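Local coordinates for protein PHOX (Pseudomonas fluorescens, PDB 4A9V) that hydrolyses phosphate monoesters as an alkaline phosphatase of the PhoX family, using an iron-calcium cofactor held in a beta-propeller, at residues 55-61 with 111-116; 60-65 with 141-145; 381-385 with 408-413; 423-427 with 502-506. All blocks are in the same frame, centred on the assembly; numbering follows the deposited sequence.

Interaction 1 of 4, residues 55-61 with 111-116; sequences GTAAAQE and RKALAC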
loop_
_atom_site.group_PDB
_atom_site.type_symbol
_atom_site.label_atom_id
_atom_site.label_comp_id
_atom_site.label_asym_id
_atom_site.label_seq_id
_atom_site.Cartn_x
_atom_site.Cartn_y
_atom_site.Cartn_z
ATOM N N GLY A 55 -10.079 13.011 22.644
ATOM C CA GLY A 55 -9.245 13.913 21.860
ATOM C C GLY A 55 -10.038 14.569 20.740
ATOM O O GLY A 55 -10.941 13.966 20.163
ATOM N N THR A 56 -9.704 15.813 20.428
ATOM C CA THR A 56 -10.430 16.561 19.412
ATOM C C THR A 56 -9.925 16.263 17.996
ATOM O O THR A 56 -8.808 15.786 17.801
ATOM C CB THR A 56 -10.334 18.070 19.665
ATOM O OG1 THR A 56 -8.971 18.473 19.510
ATOM C CG2 THR A 56 -10.825 18.421 21.066
ATOM N N ALA A 57 -10.713 16.672 17.008
ATOM C CA ALA A 57 -10.270 16.649 15.621
ATOM C C ALA A 57 -9.027 17.502 15.425
ATOM O O ALA A 57 -8.082 17.083 14.760
ATOM C CB ALA A 57 -11.380 17.125 14.703
ATOM N N ALA A 58 -9.026 18.699 16.004
ATOM C CA ALA A 58 -7.885 19.592 15.857
ATOM C C ALA A 58 -6.610 18.976 16.428
ATOM O O ALA A 58 -5.535 19.120 15.855
ATOM C CB ALA A 58 -8.171 20.930 16.522
ATOM N N ALA A 59 -6.733 18.270 17.548
ATOM C CA ALA A 59 -5.592 17.553 18.097
ATOM C C ALA A 59 -5.123 16.447 17.161
ATOM O O ALA A 59 -3.932 16.273 16.949
ATOM C CB ALA A 59 -5.923 16.983 19.467
ATOM N N GLN A 60 -6.059 15.701 16.585
ATOM C CA GLN A 60 -5.683 14.594 15.720
ATOM C C GLN A 60 -4.971 15.094 14.459
ATOM O O GLN A 60 -4.090 14.408 13.939
ATOM C CB GLN A 60 -6.901 13.743 15.357
ATOM C CG GLN A 60 -6.579 12.545 14.472
ATOM C CD GLN A 60 -5.667 11.531 15.135
ATOM O OE1 GLN A 60 -6.089 10.743 15.975
ATOM N NE2 GLN A 60 -4.403 11.546 14.751
ATOM N N GLU A 61 -5.269 16.328 14.047
ATOM C CA GLU A 61 -4.588 16.935 12.903
ATOM C C GLU A 61 -3.118 17.243 13.165
ATOM O O GLU A 61 -2.380 17.501 12.215
ATOM C CB GLU A 61 -5.322 18.201 12.442
ATOM C CG GLU A 61 -6.671 17.884 11.804
ATOM C CD GLU A 61 -7.532 19.100 11.496
ATOM O OE1 GLU A 61 -7.250 20.208 11.995
ATOM O OE2 GLU A 61 -8.618 18.909 10.909
ATOM N N ARG A 111 -14.600 15.274 10.704
ATOM C CA ARG A 111 -13.306 15.945 10.649
ATOM C C ARG A 111 -12.227 15.153 11.387
ATOM O O ARG A 111 -11.093 15.030 10.922
ATOM C CB ARG A 111 -13.431 17.337 11.256
ATOM C CG ARG A 111 -12.150 18.141 11.195
ATOM C CD ARG A 111 -12.278 19.416 11.998
ATOM N NE ARG A 111 -10.974 20.033 12.194
ATOM C CZ ARG A 111 -10.763 21.092 12.964
ATOM N NH1 ARG A 111 -11.766 21.637 13.638
ATOM N NH2 ARG A 111 -9.545 21.603 13.071
ATOM N N LYS A 112 -12.587 14.571 12.526
ATOM C CA LYS A 112 -11.646 13.800 13.326
ATOM C C LYS A 112 -11.210 12.514 12.610
ATOM O O LYS A 112 -10.040 12.146 12.649
ATOM C CB LYS A 112 -12.281 13.476 14.675
ATOM C CG LYS A 112 -11.406 12.712 15.642
ATOM C CD LYS A 112 -12.040 12.695 17.021
ATOM C CE LYS A 112 -11.435 11.623 17.899
ATOM N NZ LYS A 112 -11.987 11.660 19.282
ATOM N N ALA A 113 -12.139 11.849 11.924
ATOM C CA ALA A 113 -11.804 10.669 11.117
ATOM C C ALA A 113 -10.891 11.050 9.955
ATOM O O ALA A 113 -9.890 10.383 9.707
ATOM C CB ALA A 113 -13.072 9.986 10.615
ATOM N N LEU A 114 -11.222 12.119 9.247
ATOM C CA LEU A 114 -10.377 12.571 8.143
ATOM C C LEU A 114 -8.976 12.959 8.634
ATOM O O LEU A 114 -7.978 12.732 7.941
ATOM C CB LEU A 114 -11.042 13.758 7.443
ATOM C CG LEU A 114 -12.121 13.354 6.437
ATOM C CD1 LEU A 114 -13.107 14.486 6.217
ATOM C CD2 LEU A 114 -11.510 12.931 5.115
ATOM N N ALA A 115 -8.901 13.468 9.863
ATOM C CA ALA A 115 -7.635 13.855 10.470
ATOM C C ALA A 115 -6.725 12.653 10.709
ATOM O O ALA A 115 -5.507 12.798 10.787
ATOM C CB ALA A 115 -7.890 14.582 11.776
ATOM N N CYS A 116 -7.325 11.486 10.918
ATOM C CA CYS A 116 -6.572 10.262 11.162
ATOM C C CYS A 116 -5.838 9.744 9.939
ATOM O O CYS A 116 -5.005 8.857 10.083
ATOM C CB CYS A 116 -7.514 9.158 11.625
ATOM S SG CYS A 116 -8.128 9.297 13.313
HETATM O O HOH W 1 -9.605 16.868 9.188
#
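A bidentate salt bridge dominates this contact: R111 NE reaches E61 OE2 at 2.9 Å and R111 NH2 reaches E61 OE1, also at 2.9 Å, both nearly linear. The extended arginine presents two parallel N-H groups to the carboxylate in its own plane; E108 takes the remaining nitrogen, NH1. A water donates to E61 OE2 (2.8 Å) and to R111 O (2.9 Å), tying the carboxylate to the helix backbone as well. At the other end K112, extended along all four chi angles, sends NZ to G55 O at 2.7 Å, and its ammonium also serves L97 O. Between these polar ends the backbones come close, with the CA atoms of A57 and K112 3.9 Å apart. Small residues permit this approach: A57 CB lies 3.6 Å from K112 N, and A115 CB is 3.5 Å from E61 CG and 3.6 Å from Q60 CG. Q60 OE1 accepts from W38. T56 is the N-cap of the short helix, its OG1 accepting from A59 N at 3.0 Å. The arrangement is close alanine-mediated helix-helix packing, here joining helix 57-60 to the C-terminal end of helix 107-115 on the periphery of the propeller.

Interaction 2 of 4, residues 60-65 with 141-145; sequences QEVQFG and RRIHG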
loop_
_atom_site.group_PDB
_atom_site.type_symbol
_atom_site.label_atom_id
_atom_site.label_comp_id
_atom_site.label_asym_id
_atom_site.label_seq_id
_atom_site.Cartn_x
_atom_site.Cartn_y
_atom_site.Cartn_z
ATOM N N GLN A 60 -6.059 15.701 16.585
ATOM C CA GLN A 60 -5.683 14.594 15.720
ATOM C C GLN A 60 -4.971 15.094 14.459
ATOM O O GLN A 60 -4.090 14.408 13.939
ATOM C CB GLN A 60 -6.901 13.743 15.357
ATOM C CG GLN A 60 -6.579 12.545 14.472
ATOM C CD GLN A 60 -5.667 11.531 15.135
ATOM O OE1 GLN A 60 -6.089 10.743 15.975
ATOM N NE2 GLN A 60 -4.403 11.546 14.751
ATOM N N GLU A 61 -5.269 16.328 14.047
ATOM C CA GLU A 61 -4.588 16.935 12.903
ATOM C C GLU A 61 -3.118 17.243 13.165
ATOM O O GLU A 61 -2.380 17.501 12.215
ATOM C CB GLU A 61 -5.322 18.201 12.442
ATOM C CG GLU A 61 -6.671 17.884 11.804
ATOM C CD GLU A 61 -7.532 19.100 11.496
ATOM O OE1 GLU A 61 -7.250 20.208 11.995
ATOM O OE2 GLU A 61 -8.618 18.909 10.909
ATOM N N VAL A 62 -2.690 17.188 14.428
ATOM C CA VAL A 62 -1.287 17.406 14.789
ATOM C C VAL A 62 -0.703 16.214 15.557
ATOM O O VAL A 62 0.341 16.326 16.199
ATOM C CB VAL A 62 -1.079 18.715 15.594
ATOM C CG1 VAL A 62 -1.402 19.922 14.725
ATOM C CG2 VAL A 62 -1.901 18.727 16.874
ATOM N N GLN A 63 -1.355 15.063 15.421
ATOM C CA GLN A 63 -0.900 13.812 16.022
ATOM C C GLN A 63 -0.686 12.775 14.927
ATOM O O GLN A 63 -1.340 12.807 13.888
ATOM C CB GLN A 63 -1.943 13.282 17.016
ATOM C CG GLN A 63 -2.047 14.115 18.282
ATOM C CD GLN A 63 -3.328 13.868 19.058
ATOM O OE1 GLN A 63 -4.358 13.453 18.503
ATOM N NE2 GLN A 63 -3.298 14.207 20.336
ATOM N N PHE A 64 0.239 11.857 15.174
ATOM C CA PHE A 64 0.439 10.717 14.298
ATOM C C PHE A 64 -0.916 10.079 13.985
ATOM O O PHE A 64 -1.742 9.874 14.873
ATOM C CB PHE A 64 1.368 9.704 14.971
ATOM C CG PHE A 64 1.937 8.680 14.033
ATOM C CD1 PHE A 64 2.937 9.027 13.139
ATOM C CD2 PHE A 64 1.528 7.362 14.100
ATOM C CE1 PHE A 64 3.503 8.079 12.314
ATOM C CE2 PHE A 64 2.086 6.405 13.272
ATOM C CZ PHE A 64 3.071 6.767 12.371
ATOM N N GLY A 65 -1.141 9.785 12.710
ATOM C CA GLY A 65 -2.427 9.277 12.263
ATOM C C GLY A 65 -2.638 7.833 12.661
ATOM O O GLY A 65 -1.803 7.210 13.326
ATOM N N ARG A 141 5.180 16.611 10.206
ATOM C CA ARG A 141 4.042 17.158 9.494
ATOM C C ARG A 141 2.942 16.124 9.393
ATOM O O ARG A 141 3.208 14.960 9.113
ATOM C CB ARG A 141 4.493 17.570 8.093
ATOM C CG ARG A 141 3.435 18.275 7.292
ATOM C CD ARG A 141 3.932 18.581 5.897
ATOM N NE ARG A 141 2.921 19.317 5.167
ATOM C CZ ARG A 141 3.083 19.825 3.958
ATOM N NH1 ARG A 141 4.155 19.505 3.242
ATOM N NH2 ARG A 141 2.123 20.584 3.445
ATOM N N ARG A 142 1.702 16.577 9.531
ATOM C CA ARG A 142 0.540 15.816 9.079
ATOM C C ARG A 142 0.020 16.368 7.760
ATOM O O ARG A 142 -0.250 17.561 7.636
ATOM C CB ARG A 142 -0.579 15.833 10.118
ATOM C CG ARG A 142 -0.332 14.972 11.343
ATOM C CD ARG A 142 -0.004 13.521 11.020
ATOM N NE ARG A 142 -0.859 12.931 9.994
ATOM C CZ ARG A 142 -2.166 12.738 10.131
ATOM N NH1 ARG A 142 -2.739 12.842 11.320
ATOM N NH2 ARG A 142 -2.914 12.437 9.078
ATOM N N ILE A 143 -0.201 15.461 6.818
ATOM C CA ILE A 143 -1.039 15.698 5.666
ATOM C C ILE A 143 -2.255 14.807 5.868
ATOM O O ILE A 143 -2.102 13.631 6.194
ATOM C CB ILE A 143 -0.288 15.345 4.370
ATOM C CG1 ILE A 143 0.957 16.233 4.238
ATOM C CG2 ILE A 143 -1.196 15.505 3.164
ATOM C CD1 ILE A 143 2.067 15.661 3.392
ATOM N N HIS A 144 -3.436 15.397 5.899
ATOM C CA HIS A 144 -4.613 14.632 6.268
ATOM C C HIS A 144 -5.735 14.798 5.280
ATOM O O HIS A 144 -5.575 15.409 4.215
ATOM C CB HIS A 144 -5.051 14.989 7.690
ATOM C CG HIS A 144 -5.303 16.455 7.896
ATOM N ND1 HIS A 144 -6.324 17.104 7.300
ATOM C CD2 HIS A 144 -4.615 17.400 8.646
ATOM C CE1 HIS A 144 -6.286 18.398 7.645
ATOM N NE2 HIS A 144 -5.252 18.575 8.487
ATOM N N GLY A 145 -6.888 14.229 5.610
ATOM C CA GLY A 145 -7.996 14.148 4.672
ATOM C C GLY A 145 -8.672 15.463 4.335
ATOM O O GLY A 145 -9.478 15.506 3.405
HETATM O O HOH W 2 -4.842 21.161 9.749
#
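Residues 60-63 form a type I beta turn, closed by Q63 N donating to Q60 O at 3.2 Å. Facing it is the end of strand 130-144, where the CA atoms of V62 and R142 are 6.2 Å apart. R142 points into the curve of the loop, its three m-range chi angles folding the side chain so that NH1 donates to Q63 O at 2.9 Å. G65 CA lies over one guanidinium face, 3.7 Å from R142 NH1; a CB there would crowd the arginine. Q60 steadies the loop through NE2 to F64 O (3.1 Å), while its OE1 accepts from W38. H144 offers its ring face to E61 CG, a CH-pi contact with the carbon 4.0 Å from the ring centroid; the carboxylate of E61 is bound to R111, and H144 ND1 accepts from N146 N. R142 also donates to A115 O at the end of helix 107-115 and to V119 O on the adjacent strand 118-127, so one buried arginine joins loop, helix and sheet edge.

Interaction 3 of 4, residues 381-385 with 408-413; sequences TRMDR and RGEDGQ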
loop_
_atom_site.group_PDB
_atom_site.type_symbol
_atom_site.label_atom_id
_atom_site.label_comp_id
_atom_site.label_asym_id
_atom_site.label_seq_id
_atom_site.Cartn_x
_atom_site.Cartn_y
_atom_site.Cartn_z
ATOM N N THR A 381 -5.391 -8.422 -18.265
ATOM C CA THR A 381 -5.723 -9.655 -17.558
ATOM C C THR A 381 -6.217 -9.359 -16.146
ATOM O O THR A 381 -5.518 -8.722 -15.354
ATOM C CB THR A 381 -4.499 -10.578 -17.456
ATOM O OG1 THR A 381 -3.972 -10.836 -18.764
ATOM C CG2 THR A 381 -4.847 -11.884 -16.751
ATOM N N ARG A 382 -7.406 -9.856 -15.825
ATOM C CA ARG A 382 -7.968 -9.703 -14.485
ATOM C C ARG A 382 -7.187 -10.529 -13.471
ATOM O O ARG A 382 -6.917 -11.706 -13.705
ATOM C CB ARG A 382 -9.431 -10.144 -14.508
ATOM C CG ARG A 382 -10.292 -9.313 -15.450
ATOM C CD ARG A 382 -11.756 -9.696 -15.345
ATOM N NE ARG A 382 -12.334 -9.191 -14.106
ATOM C CZ ARG A 382 -13.614 -9.312 -13.784
ATOM N NH1 ARG A 382 -14.386 -10.114 -14.496
ATOM N NH2 ARG A 382 -14.108 -8.693 -12.717
ATOM N N MET A 383 -6.801 -9.900 -12.360
ATOM C CA MET A 383 -5.851 -10.489 -11.417
ATOM C C MET A 383 -6.470 -10.731 -10.038
ATOM O O MET A 383 -7.427 -10.064 -9.632
ATOM C CB MET A 383 -4.624 -9.586 -11.269
ATOM C CG MET A 383 -3.899 -9.293 -12.578
ATOM S SD MET A 383 -3.292 -10.741 -13.461
ATOM C CE MET A 383 -1.921 -11.220 -12.420
ATOM N N ASP A 384 -5.825 -11.620 -9.282
ATOM C CA ASP A 384 -6.226 -11.932 -7.906
ATOM C C ASP A 384 -5.688 -10.883 -6.909
ATOM O O ASP A 384 -4.786 -11.165 -6.118
ATOM C CB ASP A 384 -5.698 -13.314 -7.489
ATOM C CG ASP A 384 -6.385 -14.481 -8.181
ATOM O OD1 ASP A 384 -7.384 -14.273 -8.903
ATOM O OD2 ASP A 384 -5.923 -15.621 -7.923
ATOM N N ARG A 385 -6.293 -9.700 -6.916
ATOM C CA ARG A 385 -5.990 -8.644 -5.942
ATOM C C ARG A 385 -4.505 -8.321 -5.850
ATOM O O ARG A 385 -3.853 -8.575 -4.831
ATOM C CB ARG A 385 -6.533 -8.988 -4.562
ATOM C CG ARG A 385 -8.045 -9.066 -4.501
ATOM C CD ARG A 385 -8.500 -9.218 -3.067
ATOM N NE ARG A 385 -8.088 -8.063 -2.286
ATOM C CZ ARG A 385 -7.899 -8.078 -0.975
ATOM N NH1 ARG A 385 -8.365 -9.093 -0.261
ATOM N NH2 ARG A 385 -7.387 -7.015 -0.367
ATOM N N ARG A 408 -12.258 -16.057 -8.001
ATOM C CA ARG A 408 -11.591 -16.683 -9.139
ATOM C C ARG A 408 -12.333 -17.957 -9.546
ATOM O O ARG A 408 -12.722 -18.759 -8.698
ATOM C CB ARG A 408 -10.132 -16.986 -8.809
ATOM C CG ARG A 408 -9.338 -17.656 -9.927
ATOM C CD ARG A 408 -9.267 -16.845 -11.213
ATOM N NE ARG A 408 -8.702 -15.515 -10.996
ATOM C CZ ARG A 408 -8.482 -14.625 -11.958
ATOM N NH1 ARG A 408 -8.863 -14.869 -13.203
ATOM N NH2 ARG A 408 -7.927 -13.458 -11.658
ATOM N N GLY A 409 -12.583 -18.096 -10.843
ATOM C CA GLY A 409 -13.373 -19.206 -11.352
ATOM C C GLY A 409 -14.790 -18.824 -11.739
ATOM O O GLY A 409 -15.439 -19.538 -12.494
ATOM N N GLU A 410 -15.308 -17.747 -11.162
ATOM C CA GLU A 410 -16.621 -17.264 -11.555
ATOM C C GLU A 410 -16.561 -16.747 -12.989
ATOM O O GLU A 410 -15.485 -16.448 -13.512
ATOM C CB GLU A 410 -17.115 -16.186 -10.582
ATOM C CG GLU A 410 -17.350 -16.734 -9.182
ATOM C CD GLU A 410 -17.821 -15.686 -8.191
ATOM O OE1 GLU A 410 -18.324 -14.622 -8.620
ATOM O OE2 GLU A 410 -17.849 -16.011 -6.988
ATOM N N ASP A 411 -17.710 -16.725 -13.648
ATOM C CA ASP A 411 -17.777 -16.231 -15.010
ATOM C C ASP A 411 -17.089 -14.873 -15.113
ATOM O O ASP A 411 -17.395 -13.950 -14.356
ATOM C CB ASP A 411 -19.234 -16.119 -15.460
ATOM C CG ASP A 411 -19.803 -17.445 -15.923
ATOM O OD1 ASP A 411 -19.130 -18.483 -15.749
ATOM O OD2 ASP A 411 -20.983 -17.469 -16.335
ATOM N N GLY A 412 -16.168 -14.763 -16.064
ATOM C CA GLY A 412 -15.423 -13.531 -16.272
ATOM C C GLY A 412 -14.059 -13.513 -15.598
ATOM O O GLY A 412 -13.248 -12.635 -15.880
ATOM N N GLN A 413 -13.820 -14.451 -14.680
ATOM C CA GLN A 413 -12.528 -14.572 -13.998
ATOM C C GLN A 413 -12.029 -16.008 -14.106
ATOM O O GLN A 413 -11.976 -16.747 -13.123
ATOM C CB GLN A 413 -12.643 -14.148 -12.530
ATOM C CG GLN A 413 -13.057 -12.697 -12.364
ATOM C CD GLN A 413 -12.861 -12.180 -10.953
ATOM O OE1 GLN A 413 -11.746 -12.166 -10.437
ATOM N NE2 GLN A 413 -13.932 -11.683 -10.355
HETATM O O HOH W 3 -7.828 -13.508 -15.536
#
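R408 NE gives a 2.8 Å hydrogen bond to D384 OD1, and NH2 reaches both that same oxygen, at 2.9 Å, and R382 O, also at 2.9 Å. The two D384 bonds belong to a salt bridge, and all these acceptors lie near the guanidinium plane, where its N-H groups point. NH1 is supplied too: it donates to P414 O and to a water at 2.9 Å, and that water donates to R382 O at 2.7 Å. Arginine suits this buried position because its planar group can serve a carboxylate and a carbonyl together. D384 OD1 also accepts from N405, while OD2 takes N424 and Q428, so both carboxylate oxygens are engaged. The contact joins the approach to strand 386-391, an outermost strand of an antiparallel propeller sheet, to the loop between strands 398-402 and 428-434; D384 centres an inverse gamma turn three residues before the calcium ligand E387. Q413 N donates to E410 O (2.9 Å) in a type II turn, G412 at positive phi. R382 NE donates to G295 O, and R382 NH1 adds a weak bond to G412 O at 3.1 Å. Q413 CG packs over one face of the R382 guanidinium, 3.6 Å from NH1.

Interaction 4 of 4, residues 423-427 with 502-506; sequences KNVYG and DFAGM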
loop_
_atom_site.group_PDB
_atom_site.type_symbol
_atom_site.label_atom_id
_atom_site.label_comp_id
_atom_site.label_asym_id
_atom_site.label_seq_id
_atom_site.Cartn_x
_atom_site.Cartn_y
_atom_site.Cartn_z
ATOM N N LYS A 423 -11.541 -19.928 -6.304
ATOM C CA LYS A 423 -11.910 -19.756 -4.901
ATOM C C LYS A 423 -10.637 -19.653 -4.047
ATOM O O LYS A 423 -10.437 -20.383 -3.077
ATOM C CB LYS A 423 -12.816 -20.898 -4.434
ATOM C CG LYS A 423 -14.117 -20.969 -5.211
ATOM C CD LYS A 423 -14.966 -22.169 -4.822
ATOM C CE LYS A 423 -16.196 -22.288 -5.711
ATOM N NZ LYS A 423 -16.991 -23.517 -5.432
ATOM N N ASN A 424 -9.772 -18.725 -4.435
ATOM C CA ASN A 424 -8.422 -18.633 -3.918
ATOM C C ASN A 424 -8.407 -17.880 -2.586
ATOM O O ASN A 424 -8.646 -16.675 -2.538
ATOM C CB ASN A 424 -7.584 -17.893 -4.961
ATOM C CG ASN A 424 -6.177 -17.587 -4.494
ATOM O OD1 ASN A 424 -5.646 -18.237 -3.590
ATOM N ND2 ASN A 424 -5.529 -16.644 -5.177
ATOM N N VAL A 425 -8.206 -18.618 -1.497
ATOM C CA VAL A 425 -8.200 -18.021 -0.170
ATOM C C VAL A 425 -6.799 -17.726 0.365
ATOM O O VAL A 425 -6.668 -17.113 1.423
ATOM C CB VAL A 425 -8.987 -18.877 0.849
ATOM C CG1 VAL A 425 -10.410 -19.107 0.363
ATOM C CG2 VAL A 425 -8.286 -20.198 1.126
ATOM N N TYR A 426 -5.763 -18.164 -0.351
ATOM C CA TYR A 426 -4.397 -18.083 0.175
ATOM C C TYR A 426 -3.496 -17.056 -0.504
ATOM O O TYR A 426 -2.600 -16.519 0.137
ATOM C CB TYR A 426 -3.707 -19.442 0.122
ATOM C CG TYR A 426 -4.375 -20.508 0.960
ATOM C CD1 TYR A 426 -4.349 -20.448 2.346
ATOM C CD2 TYR A 426 -4.971 -21.617 0.365
ATOM C CE1 TYR A 426 -4.928 -21.447 3.115
ATOM C CE2 TYR A 426 -5.532 -22.627 1.127
ATOM C CZ TYR A 426 -5.482 -22.553 2.497
ATOM O OH TYR A 426 -6.065 -23.568 3.229
ATOM N N GLY A 427 -3.648 -16.886 -1.816
ATOM C CA GLY A 427 -2.799 -15.966 -2.566
ATOM C C GLY A 427 -1.515 -16.568 -3.108
ATOM O O GLY A 427 -1.233 -17.764 -2.961
ATOM N N ASP A 502 -9.254 -23.578 7.073
ATOM C CA ASP A 502 -8.258 -23.474 6.003
ATOM C C ASP A 502 -6.948 -22.877 6.514
ATOM O O ASP A 502 -5.912 -22.994 5.863
ATOM C CB ASP A 502 -8.777 -22.615 4.846
ATOM C CG ASP A 502 -9.687 -23.373 3.898
ATOM O OD1 ASP A 502 -9.712 -24.623 3.937
ATOM O OD2 ASP A 502 -10.271 -22.717 3.011
ATOM N N PHE A 503 -6.996 -22.238 7.678
ATOM C CA PHE A 503 -5.864 -21.470 8.181
ATOM C C PHE A 503 -5.309 -22.082 9.463
ATOM O O PHE A 503 -4.461 -21.490 10.120
ATOM C CB PHE A 503 -6.291 -20.018 8.407
ATOM C CG PHE A 503 -6.994 -19.417 7.224
ATOM C CD1 PHE A 503 -6.289 -19.151 6.061
ATOM C CD2 PHE A 503 -8.378 -19.350 7.186
ATOM C CE1 PHE A 503 -6.941 -18.724 4.919
ATOM C CE2 PHE A 503 -9.037 -18.918 6.050
ATOM C CZ PHE A 503 -8.320 -18.634 4.902
ATOM N N ALA A 504 -5.688 -23.325 9.746
ATOM C CA ALA A 504 -5.184 -24.007 10.938
ATOM C C ALA A 504 -3.666 -24.090 10.880
ATOM O O ALA A 504 -3.106 -24.617 9.919
ATOM C CB ALA A 504 -5.793 -25.396 11.057
ATOM N N GLY A 505 -3.011 -23.598 11.929
ATOM C CA GLY A 505 -1.561 -23.647 12.017
ATOM C C GLY A 505 -0.846 -22.389 11.555
ATOM O O GLY A 505 0.372 -22.295 11.675
ATOM N N MET A 506 -1.582 -21.437 10.993
ATOM C CA MET A 506 -0.954 -20.224 10.470
ATOM C C MET A 506 -0.826 -19.101 11.497
ATOM O O MET A 506 -0.016 -18.193 11.327
ATOM C CB MET A 506 -1.709 -19.733 9.244
ATOM C CG MET A 506 -1.522 -20.671 8.070
ATOM S SD MET A 506 -2.530 -20.214 6.651
ATOM C CE MET A 506 -1.827 -21.307 5.419
#
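Two propeller loops meet here near the metal site, the side chain of F503 lying about 11 Å from that of the calcium ligand D494. Y426 makes the polar link: its OH donates to D502 O at 2.7 Å, in the plane of the ring. A tyrosine suits this spot, since its long flat side chain spans the gap between loops whose closest CA atoms, those of V425 and D502, are 8.2 Å apart, and carries both a hydroxyl and an apolar surface. That surface meets F503 and M506, with Y426 CE1 3.8 Å from F503 CE1 and 3.9 Å from M506 CE; the two rings lie obliquely, centroids 5.7 Å apart and planes at 67°. V425 adds an apolar contact, CG2 being 4.1 Å from F503 CZ. N424 OD1 accepts from Y426 N at 3.2 Å, an Asx turn, and from G427 N at 3.0 Å. On the other side, M506 N donates to F503 O at 3.0 Å in a type II turn, G505 taking the positive phi. D502 OD1 pairs with H458, while N454 bonds to D502 O. The contact thus bridges the loop leading into strand 428-434 and the connection between strands 489-493 and 510-514.

The four contacts form two groups on the propeller. Interactions 1 and 2 have centres 7 Å apart and share Q60 and E61: E61 salt-bridges R111 in one and meets H144 in the other, while A115 O to R142 NH1 (2.8 Å) and L114 O to G145 N (3.0 Å) join helix end to strand end. Interactions 3 and 4, with centres 18 Å apart, meet through R408 O to K423 N (2.9 Å) and D384 OD2 to N424 ND2 (3.0 Å). The centres of interactions 1 and 3 are 39 Å apart, on opposite sides of the chain's centre. Interaction 3 approaches the cofactor: the D384 side chain is about 12 Å from a calcium and from the mu-oxo-diiron.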